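Local coordinates for protein trans-4-hydroxy-L-proline dehydratase (Clostridioides difficile 70-100-2010, PDB 6VXC) that catalyses the dehydration of trans-4-hydroxy-L-proline to (S)-1-pyrroline-5-carboxylate by glycyl radical chemistry, a step in the anaerobic degradation of hydroxyproline, at residues I296-Q307 and D359-P370; N502-F510 and L582-F590. One frame throughout, in Å; residues are numbered along the deposited sequence.

Contact 1: residues I296-Q307 and D359-P370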
loop_
_atom_site.group_PDB
_atom_site.type_symbol
_atom_site.label_atom_id
_atom_site.label_comp_id
_atom_site.label_asym_id
_atom_site.label_seq_id
_atom_site.Cartn_x
_atom_site.Cartn_y
_atom_site.Cartn_z
ATOM N N ILE A 296 1.919 5.038 -9.623
ATOM C CA ILE A 296 0.806 4.278 -9.052
ATOM C C ILE A 296 1.069 3.948 -7.584
ATOM O O ILE A 296 2.200 3.681 -7.185
ATOM C CB ILE A 296 0.536 3.000 -9.876
ATOM C CG1 ILE A 296 1.847 2.240 -10.133
ATOM C CG2 ILE A 296 -0.190 3.344 -11.163
ATOM C CD1 ILE A 296 1.679 0.957 -10.900
ATOM N N TRP A 297 0.012 4.012 -6.773
ATOM C CA TRP A 297 0.087 3.598 -5.377
ATOM C C TRP A 297 0.589 2.164 -5.262
ATOM O O TRP A 297 0.158 1.283 -6.005
ATOM C CB TRP A 297 -1.287 3.723 -4.709
ATOM C CG TRP A 297 -1.585 5.108 -4.204
ATOM C CD1 TRP A 297 -2.421 6.034 -4.764
ATOM C CD2 TRP A 297 -1.034 5.720 -3.032
ATOM N NE1 TRP A 297 -2.424 7.186 -4.005
ATOM C CE2 TRP A 297 -1.578 7.017 -2.940
ATOM C CE3 TRP A 297 -0.127 5.295 -2.052
ATOM C CZ2 TRP A 297 -1.249 7.887 -1.906
ATOM C CZ3 TRP A 297 0.195 6.164 -1.021
ATOM C CH2 TRP A 297 -0.362 7.446 -0.963
ATOM N N ASP A 298 1.498 1.933 -4.314
ATOM C CA ASP A 298 2.001 0.590 -3.995
ATOM C C ASP A 298 2.765 -0.043 -5.155
ATOM O O ASP A 298 2.786 -1.271 -5.295
ATOM C CB ASP A 298 0.866 -0.333 -3.554
ATOM C CG ASP A 298 0.187 0.144 -2.272
ATOM O OD1 ASP A 298 0.695 1.091 -1.639
ATOM O OD2 ASP A 298 -0.842 -0.435 -1.904
ATOM N N ALA A 299 3.431 0.792 -5.957
ATOM C CA ALA A 299 4.304 0.338 -7.039
ATOM C C ALA A 299 3.684 -0.804 -7.838
ATOM O O ALA A 299 2.638 -0.636 -8.463
ATOM C CB ALA A 299 5.660 -0.071 -6.462
ATOM N N PHE A 300 4.337 -1.963 -7.844
ATOM C CA PHE A 300 3.805 -3.173 -8.462
ATOM C C PHE A 300 4.344 -4.356 -7.673
ATOM O O PHE A 300 5.275 -4.213 -6.880
ATOM C CB PHE A 300 4.182 -3.262 -9.966
ATOM C CG PHE A 300 3.235 -4.106 -10.791
ATOM C CD1 PHE A 300 1.866 -4.002 -10.632
ATOM C CD2 PHE A 300 3.715 -4.974 -11.748
ATOM C CE1 PHE A 300 0.994 -4.756 -11.399
ATOM C CE2 PHE A 300 2.848 -5.738 -12.520
ATOM C CZ PHE A 300 1.492 -5.627 -12.355
ATOM N N THR A 301 3.734 -5.524 -7.863
ATOM C CA THR A 301 4.200 -6.712 -7.163
ATOM C C THR A 301 3.816 -7.942 -7.959
ATOM O O THR A 301 2.718 -7.991 -8.525
ATOM C CB THR A 301 3.617 -6.830 -5.738
ATOM O OG1 THR A 301 3.850 -8.152 -5.237
ATOM C CG2 THR A 301 2.114 -6.556 -5.722
ATOM N N PRO A 302 4.659 -8.973 -7.969
ATOM C CA PRO A 302 4.261 -10.225 -8.621
ATOM C C PRO A 302 3.165 -10.964 -7.872
ATOM O O PRO A 302 2.597 -11.922 -8.425
ATOM C CB PRO A 302 5.570 -11.027 -8.645
ATOM C CG PRO A 302 6.297 -10.527 -7.445
ATOM C CD PRO A 302 5.988 -9.074 -7.340
ATOM N N GLY A 303 2.822 -10.534 -6.656
ATOM C CA GLY A 303 1.756 -11.190 -5.921
ATOM C C GLY A 303 2.151 -12.576 -5.454
ATOM O O GLY A 303 2.994 -12.705 -4.565
ATOM N N ARG A 304 1.550 -13.618 -6.036
ATOM C CA ARG A 304 1.784 -15.001 -5.619
ATOM C C ARG A 304 3.020 -15.559 -6.333
ATOM O O ARG A 304 2.955 -16.491 -7.136
ATOM C CB ARG A 304 0.534 -15.838 -5.878
ATOM C CG ARG A 304 -0.752 -15.290 -5.228
ATOM C CD ARG A 304 -0.824 -15.517 -3.688
ATOM N NE ARG A 304 -1.007 -16.938 -3.420
ATOM C CZ ARG A 304 -0.045 -17.743 -2.984
ATOM N NH1 ARG A 304 1.157 -17.251 -2.727
ATOM N NH2 ARG A 304 -0.288 -19.033 -2.817
ATOM N N LEU A 305 4.159 -14.944 -5.998
ATOM C CA LEU A 305 5.412 -15.210 -6.693
ATOM C C LEU A 305 5.789 -16.687 -6.641
ATOM O O LEU A 305 6.211 -17.245 -7.652
ATOM C CB LEU A 305 6.525 -14.339 -6.101
ATOM C CG LEU A 305 7.931 -14.463 -6.692
ATOM C CD1 LEU A 305 7.948 -14.108 -8.170
ATOM C CD2 LEU A 305 8.932 -13.593 -5.911
ATOM N N ASP A 306 5.619 -17.347 -5.484
ATOM C CA ASP A 306 6.017 -18.752 -5.398
ATOM C C ASP A 306 5.150 -19.641 -6.285
ATOM O O ASP A 306 5.620 -20.681 -6.753
ATOM C CB ASP A 306 6.035 -19.278 -3.932
ATOM C CG ASP A 306 4.696 -19.113 -3.156
ATOM O OD1 ASP A 306 3.689 -18.639 -3.712
ATOM O OD2 ASP A 306 4.683 -19.502 -1.946
ATOM N N GLN A 307 3.894 -19.254 -6.540
ATOM C CA GLN A 307 3.065 -20.036 -7.455
ATOM C C GLN A 307 3.508 -19.849 -8.905
ATOM O O GLN A 307 3.514 -20.808 -9.682
ATOM C CB GLN A 307 1.587 -19.666 -7.301
ATOM C CG GLN A 307 1.034 -19.779 -5.857
ATOM C CD GLN A 307 1.298 -21.132 -5.237
ATOM O OE1 GLN A 307 0.739 -22.151 -5.668
ATOM N NE2 GLN A 307 2.174 -21.160 -4.239
ATOM N N ASP A 359 7.505 1.637 -1.019
ATOM C CA ASP A 359 6.373 1.724 -1.938
ATOM C C ASP A 359 5.472 0.500 -1.853
ATOM O O ASP A 359 4.731 0.226 -2.799
ATOM C CB ASP A 359 6.849 1.923 -3.386
ATOM C CG ASP A 359 5.884 2.785 -4.228
ATOM O OD1 ASP A 359 4.823 3.212 -3.729
ATOM O OD2 ASP A 359 6.212 3.033 -5.403
ATOM N N PHE A 360 5.548 -0.265 -0.759
ATOM C CA PHE A 360 4.511 -1.225 -0.394
ATOM C C PHE A 360 4.276 -2.265 -1.487
ATOM O O PHE A 360 3.136 -2.574 -1.835
ATOM C CB PHE A 360 3.196 -0.508 -0.047
ATOM C CG PHE A 360 3.304 0.412 1.114
ATOM C CD1 PHE A 360 3.771 1.699 0.952
ATOM C CD2 PHE A 360 2.956 -0.015 2.382
ATOM C CE1 PHE A 360 3.882 2.542 2.018
ATOM C CE2 PHE A 360 3.068 0.830 3.455
ATOM C CZ PHE A 360 3.541 2.115 3.271
ATOM N N ALA A 361 5.362 -2.828 -2.007
ATOM C CA ALA A 361 5.281 -3.921 -2.973
ATOM C C ALA A 361 5.177 -5.213 -2.171
ATOM O O ALA A 361 6.172 -5.719 -1.655
ATOM C CB ALA A 361 6.475 -3.937 -3.915
ATOM N N ASN A 362 3.966 -5.736 -2.066
ATOM C CA ASN A 362 3.620 -6.782 -1.116
ATOM C C ASN A 362 3.635 -8.151 -1.805
ATOM O O ASN A 362 2.838 -8.405 -2.707
ATOM C CB ASN A 362 2.247 -6.457 -0.525
ATOM C CG ASN A 362 1.868 -7.352 0.631
ATOM O OD1 ASN A 362 2.195 -8.531 0.660
ATOM N ND2 ASN A 362 1.106 -6.799 1.568
ATOM N N ILE A 363 4.517 -9.040 -1.351
ATOM C CA ILE A 363 4.623 -10.398 -1.875
ATOM C C ILE A 363 3.986 -11.362 -0.876
ATOM O O ILE A 363 4.259 -11.290 0.326
ATOM C CB ILE A 363 6.094 -10.748 -2.184
ATOM C CG1 ILE A 363 6.626 -9.794 -3.275
ATOM C CG2 ILE A 363 6.222 -12.211 -2.602
ATOM C CD1 ILE A 363 8.090 -9.953 -3.658
ATOM N N ASN A 364 3.094 -12.233 -1.377
ATOM C CA ASN A 364 2.346 -13.222 -0.605
ATOM C C ASN A 364 2.956 -14.607 -0.876
ATOM O O ASN A 364 2.845 -15.127 -1.991
ATOM C CB ASN A 364 0.872 -13.224 -1.012
ATOM C CG ASN A 364 0.033 -12.104 -0.378
ATOM O OD1 ASN A 364 -1.183 -12.230 -0.339
ATOM N ND2 ASN A 364 0.657 -11.005 0.064
ATOM N N THR A 365 3.570 -15.212 0.131
ATOM C CA THR A 365 4.205 -16.520 0.010
ATOM C C THR A 365 3.449 -17.537 0.858
ATOM O O THR A 365 3.029 -17.239 1.982
ATOM C CB THR A 365 5.693 -16.425 0.422
ATOM O OG1 THR A 365 6.382 -15.558 -0.483
ATOM C CG2 THR A 365 6.405 -17.786 0.415
ATOM N N GLY A 366 3.268 -18.739 0.317
ATOM C CA GLY A 366 2.521 -19.760 1.028
ATOM C C GLY A 366 1.148 -19.996 0.424
ATOM O O GLY A 366 1.036 -20.366 -0.749
ATOM N N GLY A 367 0.100 -19.776 1.216
ATOM C CA GLY A 367 -1.258 -19.755 0.728
ATOM C C GLY A 367 -1.666 -21.063 0.076
ATOM O O GLY A 367 -1.295 -22.161 0.514
ATOM N N ILE A 368 -2.498 -20.935 -0.964
ATOM C CA ILE A 368 -3.051 -22.059 -1.708
ATOM C C ILE A 368 -2.712 -21.883 -3.180
ATOM O O ILE A 368 -2.481 -20.774 -3.660
ATOM C CB ILE A 368 -4.573 -22.196 -1.512
ATOM C CG1 ILE A 368 -5.286 -20.888 -1.884
ATOM C CG2 ILE A 368 -4.899 -22.564 -0.077
ATOM C CD1 ILE A 368 -6.733 -20.964 -1.667
ATOM N N ASN A 369 -2.674 -23.005 -3.896
ATOM C CA ASN A 369 -2.430 -22.971 -5.329
ATOM C C ASN A 369 -3.728 -22.699 -6.079
ATOM O O ASN A 369 -4.807 -22.619 -5.485
ATOM C CB ASN A 369 -1.739 -24.266 -5.777
ATOM C CG ASN A 369 -2.569 -25.516 -5.539
ATOM O OD1 ASN A 369 -3.789 -25.486 -5.496
ATOM N ND2 ASN A 369 -1.881 -26.644 -5.405
ATOM N N PRO A 370 -3.653 -22.520 -7.399
ATOM C CA PRO A 370 -4.870 -22.209 -8.155
ATOM C C PRO A 370 -5.958 -23.262 -8.025
ATOM O O PRO A 370 -7.128 -22.934 -8.238
ATOM C CB PRO A 370 -4.356 -22.076 -9.593
ATOM C CG PRO A 370 -2.959 -21.602 -9.423
ATOM C CD PRO A 370 -2.441 -22.348 -8.223
HETATM O O HOH W 1 4.857 3.495 -7.743
HETATM O O HOH W 2 2.615 3.161 -1.917
HETATM O O HOH W 3 5.229 -15.757 -3.132
#
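Asp359 meets the turn 296-299 at its carboxylate, where OD2 rests on the methyl of Ala299, and at its carbonyl, where O receives a CA-H...O contact from Asp298 CA at 3.0 Å. A water donates to both Asp298 OD1 and Asp359 OD1; Arg176 forms a salt bridge with Asp359. At Phe360, CB packs on Asp298 OD1, and the ring, tilted 37° from that carboxylate, reaches Cys454, by similarity the radical cysteine. Asp298 approaches Glu456, the probable proton acceptor, and its OD1 is hydrogen-bonded to a glycerol, probably from the crystallisation liquor, so this end borders the active site. Asn362 O takes a 2.7 Å bond from Thr301 OG1, which stands well above the carbonyl plane and also accepts from Gly303 N, closing an ST turn. Strand 362-366 lies next to strand 396-401 in the beta-barrel core of the glycyl radical enzyme fold. Ile363 spreads its branches, CG1 toward Pro302 CD and CG2 toward Leu305 CB. Asn364 N gives the single backbone-to-backbone bond, to Gly303 O at 3.2 Å. Beyond it, Arg304 folds back through chi2 and chi3 (-75° and -70°): NH2 hydrogen-bonds Gly366 O at 2.8 Å and, in the guanidinium plane, Ile368 O at 2.9 Å; NH1 makes a weak hydrogen bond to Asn364 O and a salt bridge to Asp306 OD1, and Gln307 CG covers one guanidinium face. Gly366 N donates to Asp306 OD2 at 2.8 Å on its syn side, an oxygen also bonded by Ser380. Asn369 CB packs against Gln307 OE1, while Gln307 NE2 hydrogen-bonds Gly375 O and Asp306 OD1.

Contact 2: residues N502-F510 and L582-F590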
loop_
_atom_site.group_PDB
_atom_site.type_symbol
_atom_site.label_atom_id
_atom_site.label_comp_id
_atom_site.label_asym_id
_atom_site.label_seq_id
_atom_site.Cartn_x
_atom_site.Cartn_y
_atom_site.Cartn_z
ATOM N N ASN A 502 -28.135 18.047 25.377
ATOM C CA ASN A 502 -29.554 17.728 25.330
ATOM C C ASN A 502 -29.827 16.278 24.973
ATOM O O ASN A 502 -30.989 15.866 24.982
ATOM C CB ASN A 502 -30.276 18.631 24.331
ATOM C CG ASN A 502 -30.224 20.084 24.728
ATOM O OD1 ASN A 502 -30.221 20.409 25.914
ATOM N ND2 ASN A 502 -30.198 20.968 23.742
ATOM N N PHE A 503 -28.803 15.497 24.657
ATOM C CA PHE A 503 -29.028 14.090 24.371
ATOM C C PHE A 503 -29.434 13.395 25.668
ATOM O O PHE A 503 -28.727 13.480 26.672
ATOM C CB PHE A 503 -27.767 13.465 23.775
ATOM C CG PHE A 503 -27.403 14.006 22.419
ATOM C CD1 PHE A 503 -28.340 14.660 21.642
ATOM C CD2 PHE A 503 -26.125 13.846 21.914
ATOM C CE1 PHE A 503 -28.001 15.144 20.389
ATOM C CE2 PHE A 503 -25.790 14.329 20.666
ATOM C CZ PHE A 503 -26.722 14.979 19.909
ATOM N N GLN A 504 -30.597 12.756 25.664
ATOM C CA GLN A 504 -31.102 12.119 26.866
ATOM C C GLN A 504 -30.645 10.682 27.000
ATOM O O GLN A 504 -30.799 10.098 28.078
ATOM C CB GLN A 504 -32.635 12.172 26.893
ATOM C CG GLN A 504 -33.167 13.573 27.139
ATOM C CD GLN A 504 -32.558 14.198 28.393
ATOM O OE1 GLN A 504 -32.613 13.616 29.487
ATOM N NE2 GLN A 504 -31.949 15.377 28.235
ATOM N N SER A 505 -30.080 10.106 25.940
ATOM C CA SER A 505 -29.727 8.703 25.958
ATOM C C SER A 505 -28.482 8.480 25.114
ATOM O O SER A 505 -28.158 9.266 24.218
ATOM C CB SER A 505 -30.878 7.838 25.425
ATOM O OG SER A 505 -31.027 8.049 24.033
ATOM N N TYR A 506 -27.809 7.360 25.389
ATOM C CA TYR A 506 -26.697 6.958 24.542
ATOM C C TYR A 506 -27.157 6.746 23.101
ATOM O O TYR A 506 -26.459 7.132 22.158
ATOM C CB TYR A 506 -26.046 5.691 25.088
ATOM C CG TYR A 506 -24.932 5.218 24.193
ATOM C CD1 TYR A 506 -23.675 5.816 24.244
ATOM C CD2 TYR A 506 -25.153 4.228 23.256
ATOM C CE1 TYR A 506 -22.650 5.392 23.406
ATOM C CE2 TYR A 506 -24.154 3.807 22.416
ATOM C CZ TYR A 506 -22.905 4.387 22.493
ATOM O OH TYR A 506 -21.918 3.951 21.657
ATOM N N GLU A 507 -28.331 6.133 22.915
ATOM C CA GLU A 507 -28.855 5.913 21.568
ATOM C C GLU A 507 -29.013 7.224 20.813
ATOM O O GLU A 507 -28.761 7.292 19.606
ATOM C CB GLU A 507 -30.195 5.174 21.616
ATOM C CG GLU A 507 -30.103 3.694 22.036
ATOM C CD GLU A 507 -29.852 3.489 23.544
ATOM O OE1 GLU A 507 -29.995 4.461 24.320
ATOM O OE2 GLU A 507 -29.513 2.352 23.943
ATOM N N GLU A 508 -29.422 8.278 21.509
ATOM C CA GLU A 508 -29.537 9.571 20.860
ATOM C C GLU A 508 -28.175 10.087 20.419
ATOM O O GLU A 508 -28.043 10.617 19.310
ATOM C CB GLU A 508 -30.208 10.558 21.802
ATOM C CG GLU A 508 -30.968 11.606 21.104
ATOM C CD GLU A 508 -31.595 12.592 22.057
ATOM O OE1 GLU A 508 -31.777 13.751 21.624
ATOM O OE2 GLU A 508 -31.893 12.210 23.212
ATOM N N LEU A 509 -27.151 9.949 21.271
ATOM C CA LEU A 509 -25.803 10.350 20.873
ATOM C C LEU A 509 -25.302 9.532 19.682
ATOM O O LEU A 509 -24.725 10.081 18.745
ATOM C CB LEU A 509 -24.837 10.212 22.046
ATOM C CG LEU A 509 -23.356 10.328 21.673
ATOM C CD1 LEU A 509 -22.970 11.736 21.203
ATOM C CD2 LEU A 509 -22.485 9.863 22.815
ATOM N N PHE A 510 -25.494 8.215 19.711
ATOM C CA PHE A 510 -24.976 7.381 18.631
ATOM C C PHE A 510 -25.676 7.668 17.310
ATOM O O PHE A 510 -25.050 7.581 16.255
ATOM C CB PHE A 510 -25.097 5.898 18.973
ATOM C CG PHE A 510 -24.343 4.989 18.014
ATOM C CD1 PHE A 510 -22.966 5.108 17.857
ATOM C CD2 PHE A 510 -25.013 4.013 17.287
ATOM C CE1 PHE A 510 -22.260 4.274 16.969
ATOM C CE2 PHE A 510 -24.318 3.179 16.410
ATOM C CZ PHE A 510 -22.941 3.312 16.254
ATOM N N LEU A 582 -16.682 6.293 22.876
ATOM C CA LEU A 582 -18.119 6.086 23.038
ATOM C C LEU A 582 -18.413 5.177 24.223
ATOM O O LEU A 582 -19.414 5.365 24.922
ATOM C CB LEU A 582 -18.717 5.519 21.754
ATOM C CG LEU A 582 -19.028 6.498 20.614
ATOM C CD1 LEU A 582 -19.404 5.746 19.329
ATOM C CD2 LEU A 582 -20.136 7.470 21.011
ATOM N N THR A 583 -17.547 4.186 24.460
ATOM C CA THR A 583 -17.693 3.359 25.651
ATOM C C THR A 583 -17.568 4.201 26.913
ATOM O O THR A 583 -18.351 4.043 27.854
ATOM C CB THR A 583 -16.658 2.220 25.658
ATOM O OG1 THR A 583 -16.858 1.350 24.543
ATOM C CG2 THR A 583 -16.784 1.392 26.943
ATOM N N ALA A 584 -16.603 5.122 26.943
ATOM C CA ALA A 584 -16.452 5.979 28.116
ATOM C C ALA A 584 -17.705 6.817 28.363
ATOM O O ALA A 584 -18.108 7.032 29.512
ATOM C CB ALA A 584 -15.228 6.882 27.949
ATOM N N ILE A 585 -18.313 7.318 27.297
ATOM C CA ILE A 585 -19.508 8.138 27.447
ATOM C C ILE A 585 -20.682 7.298 27.940
ATOM O O ILE A 585 -21.373 7.672 28.894
ATOM C CB ILE A 585 -19.831 8.859 26.126
ATOM C CG1 ILE A 585 -18.745 9.902 25.806
ATOM C CG2 ILE A 585 -21.231 9.461 26.196
ATOM C CD1 ILE A 585 -18.911 10.568 24.423
ATOM N N LYS A 586 -20.913 6.143 27.314
ATOM C CA LYS A 586 -22.023 5.298 27.733
ATOM C C LYS A 586 -21.883 4.888 29.194
ATOM O O LYS A 586 -22.837 4.988 29.974
ATOM C CB LYS A 586 -22.092 4.062 26.846
ATOM C CG LYS A 586 -23.220 3.117 27.193
ATOM C CD LYS A 586 -23.138 1.915 26.277
ATOM C CE LYS A 586 -24.366 1.076 26.348
ATOM N NZ LYS A 586 -24.256 -0.026 25.349
ATOM N N TYR A 587 -20.681 4.458 29.586
ATOM C CA TYR A 587 -20.461 3.941 30.933
ATOM C C TYR A 587 -20.580 5.044 31.976
ATOM O O TYR A 587 -21.293 4.890 32.974
ATOM C CB TYR A 587 -19.081 3.268 31.003
ATOM C CG TYR A 587 -18.765 2.543 32.298
ATOM C CD1 TYR A 587 -19.211 1.250 32.511
ATOM C CD2 TYR A 587 -17.993 3.140 33.287
ATOM C CE1 TYR A 587 -18.916 0.566 33.683
ATOM C CE2 TYR A 587 -17.693 2.459 34.485
ATOM C CZ TYR A 587 -18.158 1.168 34.667
ATOM O OH TYR A 587 -17.884 0.473 35.821
ATOM N N ASN A 588 -19.906 6.172 31.748
ATOM C CA ASN A 588 -19.800 7.210 32.764
ATOM C C ASN A 588 -20.958 8.205 32.737
ATOM O O ASN A 588 -21.435 8.607 33.803
ATOM C CB ASN A 588 -18.476 7.956 32.613
ATOM C CG ASN A 588 -17.285 7.096 32.983
ATOM O OD1 ASN A 588 -17.042 6.836 34.164
ATOM N ND2 ASN A 588 -16.536 6.644 31.972
ATOM N N VAL A 589 -21.444 8.589 31.559
ATOM C CA VAL A 589 -22.504 9.596 31.478
ATOM C C VAL A 589 -23.887 8.965 31.619
ATOM O O VAL A 589 -24.712 9.434 32.405
ATOM C CB VAL A 589 -22.401 10.399 30.164
ATOM C CG1 VAL A 589 -23.567 11.378 30.072
ATOM C CG2 VAL A 589 -21.074 11.125 30.070
ATOM N N PHE A 590 -24.168 7.888 30.892
ATOM C CA PHE A 590 -25.532 7.379 30.825
ATOM C C PHE A 590 -25.803 6.183 31.725
ATOM O O PHE A 590 -26.920 6.072 32.241
ATOM C CB PHE A 590 -25.890 7.030 29.376
ATOM C CG PHE A 590 -25.969 8.228 28.483
ATOM C CD1 PHE A 590 -27.083 9.059 28.513
ATOM C CD2 PHE A 590 -24.921 8.552 27.641
ATOM C CE1 PHE A 590 -27.156 10.172 27.700
ATOM C CE2 PHE A 590 -24.976 9.661 26.820
ATOM C CZ PHE A 590 -26.097 10.483 26.853
#
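Tyr506 lies across Lys586 at about a right angle, and the lysine chain runs over one face of the phenol ring: Lys586 CD sits 4.2 Å from the centroid of the Tyr506 ring and only 6° off its normal, which identifies a CH-pi contact. Nearer the backbone, Lys586 CB touches Tyr506 CD1 at 3.5 Å. With CG anti to the backbone N and every later torsion extended, Lys586 carries its ammonium past the ring centre, so any cation-pi attraction to Tyr506 is weak at most; Tyr631 is a second aromatic partner. The Tyr506 side chain crosses that of Leu582 at about a right angle, with Tyr506 OH 3.6 Å from Leu582 CB.

Phe590 presents a face to the start of the other helix. Tyr506 N stands over the ring centre, 3.5 Å above its plane, while Ser505 C lies toward the rim; Val589 CG1 covers part of the opposite face, and Phe503 O lies at the ring edge. The ring face thus packs over the peptide between Ser505 and Tyr506, beside the N-cap, where Ser505 OG accepts from Glu508 N at 3.0 Å.

One turn on, Leu509 carries the apolar packing. Its CD2 methyl meets Ile585 CG2 at 3.6 Å and also Leu582 CD2; the Leu509 side chain crosses that of Ile585 at about a right angle and that of Leu582 obliquely. Leu582 uses its other methyl, CD1, against the ring edge of Phe510. Leu477, Leu481 and Ile639 extend this packing, while Ile635 of helix 630-647 lies against Tyr506 and Lys586. The axes of the short helical segments 506-510 and 582-590 come within 10.7 Å, their N-to-C directions 152° apart, the arrangement of a near-antiparallel helix pair packed through large side chains.

In the fold
Contact 1 closes before contact 2 opens along the chain, and all four segments belong to the same pyruvate formate lyase-like region. Their centres lie about 44 Å apart and their nearest atoms about 28 Å, so the two do not touch. Contact 1 is central, about 11 Å from the chain centre, joining the run into helix 305-318 to strand 362-366 of the central barrel. Contact 2 is peripheral, about 37 Å from the chain centre, pairing helices 506-538 and 575-591. The difference in place matches a difference in role: contact 1 borders the probable catalytic residues, whereas contact 2 is helix packing away from the active site.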